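PDB 3CTK: rRNA N-glycosidase from Bougainvillea spectabilis, which belongs to the ribosome-inactivating proteins, with a mixed beta sheet packed against helices. Local coordinates for residues A[61-74]-A[85-99]. Sequence-based numbering, arbitrary orientation.
Sequences KVAIDVTDVYVVGY and VFLDKVPTVATSKLF
Val72 and Leu87 meet within the beta hairpin of strands 70-78 and 81-88, in the mixed sheet of the ribosome-inactivating protein fold. Leu87 N donates a nearly straight bond to Val72 O (3.1 Å, 174°). Further along, Tyr74 and Val85 form an antiparallel hydrogen-bonded pair, with Tyr74 N on Val85 O and Val85 N on Tyr74 O, both at 2.9 Å. Gly73 faces Phe86 in the non-hydrogen-bonded pair between them.

The side chain of Val72 can be followed outward. Its CB lies 3.8 Å from Val90 CG1. CG1, anti to the carbonyl carbon (chi1 -64°), reaches Val90 CG1 and, at 4.2 Å, Pro91 CD. The Val72 and Leu98 side chains cross at about a right angle, with Val72 CG2 3.6 Å from Leu98 CD1 and Ala94 CB a little farther off. Helix 92-97 and its flanking residues thus pack on the hairpin and on strand 59-65, where Ala63 CB presses closely on Leu98 CD1. Phe47 of strand 47-53 also touches Ala94 and Leu98.

On the other face, Tyr74 packs against Phe155 and Phe156. Its ring takes a CH-pi contact from Val85, whose CB sits over one face, 3.8 Å from the centroid.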
ATOM      1  N   LYS A  61      11.757  -0.828   7.753  1.00  6.28           N
ATOM      2  CA  LYS A  61      11.874  -1.276   6.369  1.00  7.05           C
ATOM      3  C   LYS A  61      10.661  -2.137   6.049  1.00  5.41           C
ATOM      4  O   LYS A  61      10.562  -3.270   6.510  1.00  6.21           O
ATOM      5  CB  LYS A  61      13.142  -2.111   6.170  1.00 10.28           C
ATOM      6  CG  LYS A  61      14.457  -1.374   6.368  1.00 16.14           C
ATOM      7  CD  LYS A  61      15.614  -2.372   6.295  1.00 20.37           C
ATOM      8  CE  LYS A  61      16.867  -1.771   5.683  1.00 24.40           C
ATOM      9  NZ  LYS A  61      17.519  -0.764   6.564  1.00 26.49           N
ATOM     10  N   VAL A  62       9.744  -1.599   5.253  1.00  4.81           N
ATOM     11  CA  VAL A  62       8.518  -2.310   4.894  1.00  4.68           C
ATOM     12  C   VAL A  62       8.665  -3.091   3.590  1.00  5.64           C
ATOM     13  O   VAL A  62       9.086  -2.546   2.571  1.00  6.79           O
ATOM     14  CB  VAL A  62       7.352  -1.308   4.763  1.00  4.55           C
ATOM     15  CG1 VAL A  62       6.042  -2.048   4.509  1.00  5.05           C
ATOM     16  CG2 VAL A  62       7.258  -0.463   6.029  1.00  2.51           C
ATOM     17  N   ALA A  63       8.306  -4.369   3.625  1.00  4.33           N
ATOM     18  CA  ALA A  63       8.406  -5.224   2.445  1.00  3.66           C
ATOM     19  C   ALA A  63       7.083  -5.309   1.695  1.00  4.02           C
ATOM     20  O   ALA A  63       6.039  -5.569   2.292  1.00  4.09           O
ATOM     21  CB  ALA A  63       8.857  -6.623   2.855  1.00  4.38           C
ATOM     22  N   ILE A  64       7.142  -5.094   0.384  1.00  3.97           N
ATOM     23  CA  ILE A  64       5.957  -5.143  -0.467  1.00  3.77           C
ATOM     24  C   ILE A  64       6.119  -6.171  -1.590  1.00  4.23           C
ATOM     25  O   ILE A  64       7.142  -6.206  -2.272  1.00  3.68           O
ATOM     26  CB  ILE A  64       5.674  -3.753  -1.090  1.00  4.42           C
ATOM     27  CG1 ILE A  64       5.285  -2.764   0.015  1.00  6.41           C
ATOM     28  CG2 ILE A  64       4.569  -3.855  -2.150  1.00  3.80           C
ATOM     29  CD1 ILE A  64       5.027  -1.351  -0.477  1.00  7.15           C
ATOM     30  N   ASP A  65       5.100  -7.008  -1.761  1.00  3.69           N
ATOM     31  CA  ASP A  65       5.066  -8.046  -2.794  1.00  4.49           C
ATOM     32  C   ASP A  65       4.802  -7.311  -4.112  1.00  4.96           C
ATOM     33  O   ASP A  65       3.749  -6.701  -4.270  1.00  4.42           O
ATOM     34  CB  ASP A  65       3.912  -9.009  -2.487  1.00  5.43           C
ATOM     35  CG  ASP A  65       3.892 -10.226  -3.396  1.00  5.46           C
ATOM     36  OD1 ASP A  65       4.284 -10.105  -4.572  1.00  7.94           O
ATOM     37  OD2 ASP A  65       3.462 -11.303  -2.934  1.00  7.25           O
ATOM     38  N   VAL A  66       5.735  -7.371  -5.060  1.00  5.26           N
ATOM     39  CA  VAL A  66       5.545  -6.644  -6.315  1.00  5.83           C
ATOM     40  C   VAL A  66       4.450  -7.181  -7.220  1.00  5.96           C
ATOM     41  O   VAL A  66       3.991  -6.477  -8.123  1.00  6.97           O
ATOM     42  CB  VAL A  66       6.851  -6.565  -7.147  1.00  5.04           C
ATOM     43  CG1 VAL A  66       7.966  -5.951  -6.307  1.00  5.81           C
ATOM     44  CG2 VAL A  66       7.235  -7.950  -7.669  1.00  6.43           C
ATOM     45  N   THR A  67       4.014  -8.413  -6.991  1.00  5.77           N
ATOM     46  CA  THR A  67       2.971  -8.976  -7.846  1.00  6.66           C
ATOM     47  C   THR A  67       1.594  -8.388  -7.552  1.00  6.86           C
ATOM     48  O   THR A  67       0.772  -8.244  -8.460  1.00  8.12           O
ATOM     49  CB  THR A  67       2.899 -10.522  -7.719  1.00  5.58           C
ATOM     50  OG1 THR A  67       2.458 -10.884  -6.403  1.00  7.39           O
ATOM     51  CG2 THR A  67       4.268 -11.144  -7.982  1.00  6.32           C
ATOM     52  N   ASP A  68       1.346  -8.019  -6.297  1.00  6.80           N
ATOM     53  CA  ASP A  68       0.044  -7.478  -5.913  1.00  6.71           C
ATOM     54  C   ASP A  68       0.081  -6.233  -5.026  1.00  6.22           C
ATOM     55  O   ASP A  68      -0.963  -5.764  -4.569  1.00  6.59           O
ATOM     56  CB  ASP A  68      -0.775  -8.568  -5.212  1.00  7.44           C
ATOM     57  CG  ASP A  68      -0.008  -9.238  -4.077  1.00 10.07           C
ATOM     58  OD1 ASP A  68       0.940  -8.616  -3.551  1.00  7.58           O
ATOM     59  OD2 ASP A  68      -0.361 -10.380  -3.703  1.00  9.62           O
ATOM     60  N   VAL A  69       1.280  -5.703  -4.797  1.00  5.07           N
ATOM     61  CA  VAL A  69       1.494  -4.521  -3.960  1.00  6.14           C
ATOM     62  C   VAL A  69       1.027  -4.730  -2.508  1.00  6.78           C
ATOM     63  O   VAL A  69       0.680  -3.775  -1.817  1.00  7.27           O
ATOM     64  CB  VAL A  69       0.792  -3.259  -4.549  1.00  5.44           C
ATOM     65  CG1 VAL A  69       1.490  -1.989  -4.043  1.00  5.86           C
ATOM     66  CG2 VAL A  69       0.815  -3.304  -6.069  1.00  7.93           C
ATOM     67  N   TYR A  70       1.031  -5.979  -2.045  1.00  7.75           N
ATOM     68  CA  TYR A  70       0.634  -6.286  -0.669  1.00  7.02           C
ATOM     69  C   TYR A  70       1.812  -6.102   0.284  1.00  7.51           C
ATOM     70  O   TYR A  70       2.915  -6.565   0.002  1.00  5.58           O
ATOM     71  CB  TYR A  70       0.191  -7.747  -0.519  1.00  9.14           C
ATOM     72  CG  TYR A  70      -1.161  -8.127  -1.076  1.00 12.42           C
ATOM     73  CD1 TYR A  70      -1.701  -9.388  -0.804  1.00 13.90           C
ATOM     74  CD2 TYR A  70      -1.892  -7.257  -1.880  1.00 12.33           C
ATOM     75  CE1 TYR A  70      -2.930  -9.773  -1.318  1.00 16.01           C
ATOM     76  CE2 TYR A  70      -3.132  -7.635  -2.405  1.00 15.50           C
ATOM     77  CZ  TYR A  70      -3.641  -8.895  -2.117  1.00 16.67           C
ATOM     78  OH  TYR A  70      -4.854  -9.288  -2.629  1.00 19.62           O
ATOM     79  N   VAL A  71       1.583  -5.432   1.407  1.00  5.87           N
ATOM     80  CA  VAL A  71       2.634  -5.287   2.407  1.00  5.04           C
ATOM     81  C   VAL A  71       2.617  -6.642   3.116  1.00  5.25           C
ATOM     82  O   VAL A  71       1.545  -7.138   3.471  1.00  4.72           O
ATOM     83  CB  VAL A  71       2.308  -4.158   3.413  1.00  6.83           C
ATOM     84  CG1 VAL A  71       3.201  -4.276   4.649  1.00  7.06           C
ATOM     85  CG2 VAL A  71       2.526  -2.801   2.752  1.00  5.66           C
ATOM     86  N   VAL A  72       3.781  -7.259   3.297  1.00  4.50           N
ATOM     87  CA  VAL A  72       3.840  -8.566   3.950  1.00  4.13           C
ATOM     88  C   VAL A  72       4.493  -8.528   5.333  1.00  4.49           C
ATOM     89  O   VAL A  72       4.360  -9.471   6.115  1.00  4.16           O
ATOM     90  CB  VAL A  72       4.584  -9.607   3.069  1.00  4.10           C
ATOM     91  CG1 VAL A  72       3.817  -9.840   1.775  1.00  5.98           C
ATOM     92  CG2 VAL A  72       5.994  -9.128   2.768  1.00  4.30           C
ATOM     93  N   GLY A  73       5.187  -7.434   5.635  1.00  3.58           N
ATOM     94  CA  GLY A  73       5.840  -7.313   6.926  1.00  2.52           C
ATOM     95  C   GLY A  73       6.832  -6.173   6.931  1.00  3.17           C
ATOM     96  O   GLY A  73       6.905  -5.403   5.974  1.00  3.78           O
ATOM     97  N   TYR A  74       7.594  -6.049   8.010  1.00  2.67           N
ATOM     98  CA  TYR A  74       8.585  -4.988   8.110  1.00  2.93           C
ATOM     99  C   TYR A  74       9.697  -5.385   9.058  1.00  5.27           C
ATOM    100  O   TYR A  74       9.596  -6.379   9.778  1.00  6.81           O
ATOM    101  CB  TYR A  74       7.943  -3.691   8.619  1.00  3.25           C
ATOM    102  CG  TYR A  74       7.347  -3.801  10.010  1.00  4.19           C
ATOM    103  CD1 TYR A  74       6.030  -4.227  10.195  1.00  4.73           C
ATOM    104  CD2 TYR A  74       8.111  -3.510  11.145  1.00  4.16           C
ATOM    105  CE1 TYR A  74       5.487  -4.360  11.473  1.00  5.55           C
ATOM    106  CE2 TYR A  74       7.577  -3.642  12.431  1.00  6.57           C
ATOM    107  CZ  TYR A  74       6.265  -4.068  12.586  1.00  6.61           C
ATOM    108  OH  TYR A  74       5.734  -4.213  13.850  1.00  6.59           O
ATOM    109  N   VAL A  85       9.039  -8.624  11.464  1.00  3.25           N
ATOM    110  CA  VAL A  85       7.656  -8.807  11.866  1.00  3.33           C
ATOM    111  C   VAL A  85       6.840  -9.109  10.618  1.00  5.34           C
ATOM    112  O   VAL A  85       6.812  -8.314   9.673  1.00  5.83           O
ATOM    113  CB  VAL A  85       7.113  -7.532  12.551  1.00  2.92           C
ATOM    114  CG1 VAL A  85       5.667  -7.733  12.986  1.00  4.72           C
ATOM    115  CG2 VAL A  85       7.996  -7.184  13.747  1.00  4.41           C
ATOM    116  N   PHE A  86       6.181 -10.262  10.610  1.00  4.99           N
ATOM    117  CA  PHE A  86       5.383 -10.659   9.456  1.00  5.62           C
ATOM    118  C   PHE A  86       3.905 -10.808   9.764  1.00  5.18           C
ATOM    119  O   PHE A  86       3.524 -11.230  10.852  1.00  6.09           O
ATOM    120  CB  PHE A  86       5.864 -12.000   8.897  1.00  5.42           C
ATOM    121  CG  PHE A  86       7.262 -11.976   8.346  1.00  6.06           C
ATOM    122  CD1 PHE A  86       8.321 -12.496   9.084  1.00  5.18           C
ATOM    123  CD2 PHE A  86       7.513 -11.466   7.073  1.00  5.90           C
ATOM    124  CE1 PHE A  86       9.612 -12.513   8.562  1.00  6.57           C
ATOM    125  CE2 PHE A  86       8.802 -11.476   6.541  1.00  6.29           C
ATOM    126  CZ  PHE A  86       9.853 -12.002   7.287  1.00  6.49           C
ATOM    127  N   LEU A  87       3.076 -10.467   8.786  1.00  5.18           N
ATOM    128  CA  LEU A  87       1.639 -10.631   8.924  1.00  5.32           C
ATOM    129  C   LEU A  87       1.410 -12.127   8.737  1.00  6.46           C
ATOM    130  O   LEU A  87       2.258 -12.820   8.169  1.00  6.30           O
ATOM    131  CB  LEU A  87       0.910  -9.850   7.827  1.00  6.27           C
ATOM    132  CG  LEU A  87       0.846  -8.336   8.022  1.00  6.27           C
ATOM    133  CD1 LEU A  87       0.563  -7.645   6.693  1.00  5.99           C
ATOM    134  CD2 LEU A  87      -0.233  -8.018   9.052  1.00  7.13           C
ATOM    135  N   ASP A  88       0.283 -12.637   9.218  1.00  5.11           N
ATOM    136  CA  ASP A  88      -0.010 -14.055   9.061  1.00  8.22           C
ATOM    137  C   ASP A  88      -0.479 -14.293   7.627  1.00  8.89           C
ATOM    138  O   ASP A  88      -0.934 -13.369   6.947  1.00  7.55           O
ATOM    139  CB  ASP A  88      -1.095 -14.480  10.064  1.00  9.39           C
ATOM    140  CG  ASP A  88      -1.322 -15.987  10.090  1.00 12.15           C
ATOM    141  OD1 ASP A  88      -0.354 -16.754   9.882  1.00 12.08           O
ATOM    142  OD2 ASP A  88      -2.473 -16.406  10.343  1.00 13.45           O
ATOM    143  N   LYS A  89      -0.330 -15.527   7.158  1.00  9.73           N
ATOM    144  CA  LYS A  89      -0.773 -15.906   5.819  1.00 10.92           C
ATOM    145  C   LYS A  89      -0.051 -15.251   4.639  1.00 10.74           C
ATOM    146  O   LYS A  89      -0.639 -15.101   3.567  1.00 11.71           O
ATOM    147  CB  LYS A  89      -2.276 -15.645   5.679  1.00 14.69           C
ATOM    148  CG  LYS A  89      -3.116 -16.154   6.842  1.00 16.97           C
ATOM    149  CD  LYS A  89      -2.954 -17.650   7.054  1.00 20.79           C
ATOM    150  CE  LYS A  89      -3.856 -18.135   8.185  1.00 22.61           C
ATOM    151  NZ  LYS A  89      -3.666 -19.586   8.468  1.00 25.99           N
ATOM    152  N   VAL A  90       1.204 -14.852   4.820  1.00  8.43           N
ATOM    153  CA  VAL A  90       1.948 -14.258   3.713  1.00  8.20           C
ATOM    154  C   VAL A  90       2.635 -15.390   2.944  1.00 10.04           C
ATOM    155  O   VAL A  90       2.747 -16.512   3.446  1.00  8.71           O
ATOM    156  CB  VAL A  90       3.006 -13.237   4.211  1.00  7.91           C
ATOM    157  CG1 VAL A  90       2.308 -12.052   4.867  1.00  7.72           C
ATOM    158  CG2 VAL A  90       3.968 -13.902   5.185  1.00  7.17           C
ATOM    159  N   PRO A  91       3.089 -15.120   1.709  1.00 10.29           N
ATOM    160  CA  PRO A  91       3.756 -16.163   0.922  1.00 10.23           C
ATOM    161  C   PRO A  91       4.935 -16.778   1.671  1.00 10.02           C
ATOM    162  O   PRO A  91       5.639 -16.087   2.406  1.00  8.82           O
ATOM    163  CB  PRO A  91       4.207 -15.416  -0.331  1.00 10.51           C
ATOM    164  CG  PRO A  91       3.163 -14.349  -0.482  1.00 11.54           C
ATOM    165  CD  PRO A  91       2.985 -13.865   0.941  1.00  9.57           C
ATOM    166  N   THR A  92       5.154 -18.076   1.481  1.00  8.82           N
ATOM    167  CA  THR A  92       6.266 -18.744   2.146  1.00  9.99           C
ATOM    168  C   THR A  92       7.581 -18.075   1.746  1.00 10.14           C
ATOM    169  O   THR A  92       8.502 -17.974   2.554  1.00 10.72           O
ATOM    170  CB  THR A  92       6.327 -20.238   1.774  1.00 12.35           C
ATOM    171  OG1 THR A  92       5.111 -20.878   2.181  1.00 13.50           O
ATOM    172  CG2 THR A  92       7.500 -20.915   2.469  1.00 13.15           C
ATOM    173  N   VAL A  93       7.658 -17.601   0.506  1.00  9.05           N
ATOM    174  CA  VAL A  93       8.874 -16.948   0.037  1.00  9.02           C
ATOM    175  C   VAL A  93       9.180 -15.696   0.862  1.00  7.66           C
ATOM    176  O   VAL A  93      10.336 -15.288   0.976  1.00  8.39           O
ATOM    177  CB  VAL A  93       8.768 -16.566  -1.467  1.00 11.16           C
ATOM    178  CG1 VAL A  93       7.608 -15.608  -1.690  1.00 12.29           C
ATOM    179  CG2 VAL A  93      10.073 -15.944  -1.938  1.00 12.74           C
ATOM    180  N   ALA A  94       8.144 -15.090   1.437  1.00  7.48           N
ATOM    181  CA  ALA A  94       8.321 -13.888   2.251  1.00  7.09           C
ATOM    182  C   ALA A  94       9.054 -14.200   3.556  1.00  7.61           C
ATOM    183  O   ALA A  94      10.060 -13.571   3.887  1.00  6.28           O
ATOM    184  CB  ALA A  94       6.964 -13.255   2.556  1.00  7.47           C
ATOM    185  N   THR A  95       8.550 -15.173   4.302  1.00  7.27           N
ATOM    186  CA  THR A  95       9.177 -15.526   5.565  1.00  8.10           C
ATOM    187  C   THR A  95      10.500 -16.256   5.358  1.00  9.40           C
ATOM    188  O   THR A  95      11.363 -16.245   6.233  1.00 10.14           O
ATOM    189  CB  THR A  95       8.232 -16.387   6.433  1.00  8.20           C
ATOM    190  OG1 THR A  95       7.652 -17.425   5.632  1.00  8.94           O
ATOM    191  CG2 THR A  95       7.120 -15.524   7.024  1.00  7.72           C
ATOM    192  N   SER A  96      10.674 -16.874   4.193  1.00 10.44           N
ATOM    193  CA  SER A  96      11.908 -17.601   3.909  1.00  9.42           C
ATOM    194  C   SER A  96      13.045 -16.736   3.376  1.00  9.80           C
ATOM    195  O   SER A  96      14.202 -16.962   3.719  1.00 11.08           O
ATOM    196  CB  SER A  96      11.650 -18.730   2.904  1.00 10.09           C
ATOM    197  OG  SER A  96      10.788 -19.717   3.442  1.00 16.11           O
ATOM    198  N   LYS A  97      12.725 -15.739   2.555  1.00  8.53           N
ATOM    199  CA  LYS A  97      13.772 -14.911   1.962  1.00  9.02           C
ATOM    200  C   LYS A  97      13.954 -13.469   2.423  1.00  7.56           C
ATOM    201  O   LYS A  97      15.018 -12.888   2.207  1.00  8.71           O
ATOM    202  CB  LYS A  97      13.630 -14.937   0.439  1.00 10.79           C
ATOM    203  CG  LYS A  97      14.076 -16.255  -0.174  1.00 14.38           C
ATOM    204  CD  LYS A  97      13.931 -16.251  -1.682  1.00 19.39           C
ATOM    205  CE  LYS A  97      14.699 -17.410  -2.295  1.00 22.60           C
ATOM    206  NZ  LYS A  97      14.381 -18.703  -1.629  1.00 26.03           N
ATOM    207  N   LEU A  98      12.937 -12.879   3.039  1.00  5.97           N
ATOM    208  CA  LEU A  98      13.070 -11.500   3.501  1.00  6.11           C
ATOM    209  C   LEU A  98      13.898 -11.382   4.770  1.00  5.99           C
ATOM    210  O   LEU A  98      13.902 -12.287   5.606  1.00  7.76           O
ATOM    211  CB  LEU A  98      11.693 -10.870   3.747  1.00  6.77           C
ATOM    212  CG  LEU A  98      10.926 -10.428   2.498  1.00  5.34           C
ATOM    213  CD1 LEU A  98       9.511 -10.023   2.878  1.00  6.46           C
ATOM    214  CD2 LEU A  98      11.670  -9.272   1.830  1.00  6.63           C
ATOM    215  N   PHE A  99      14.602 -10.259   4.897  1.00  6.11           N
ATOM    216  CA  PHE A  99      15.418  -9.968   6.076  1.00  6.43           C
ATOM    217  C   PHE A  99      16.279 -11.163   6.477  1.00  7.99           C
ATOM    218  O   PHE A  99      16.205 -11.653   7.603  1.00  9.02           O
ATOM    219  CB  PHE A  99      14.491  -9.567   7.219  1.00  5.76           C
ATOM    220  CG  PHE A  99      13.413  -8.595   6.806  1.00  5.70           C
ATOM    221  CD1 PHE A  99      12.086  -8.814   7.164  1.00  6.22           C
ATOM    222  CD2 PHE A  99      13.727  -7.464   6.057  1.00  6.30           C
ATOM    223  CE1 PHE A  99      11.082  -7.917   6.781  1.00  7.43           C
ATOM    224  CE2 PHE A  99      12.730  -6.561   5.670  1.00  7.72           C
ATOM    225  CZ  PHE A  99      11.407  -6.793   6.036  1.00  6.18           C
TER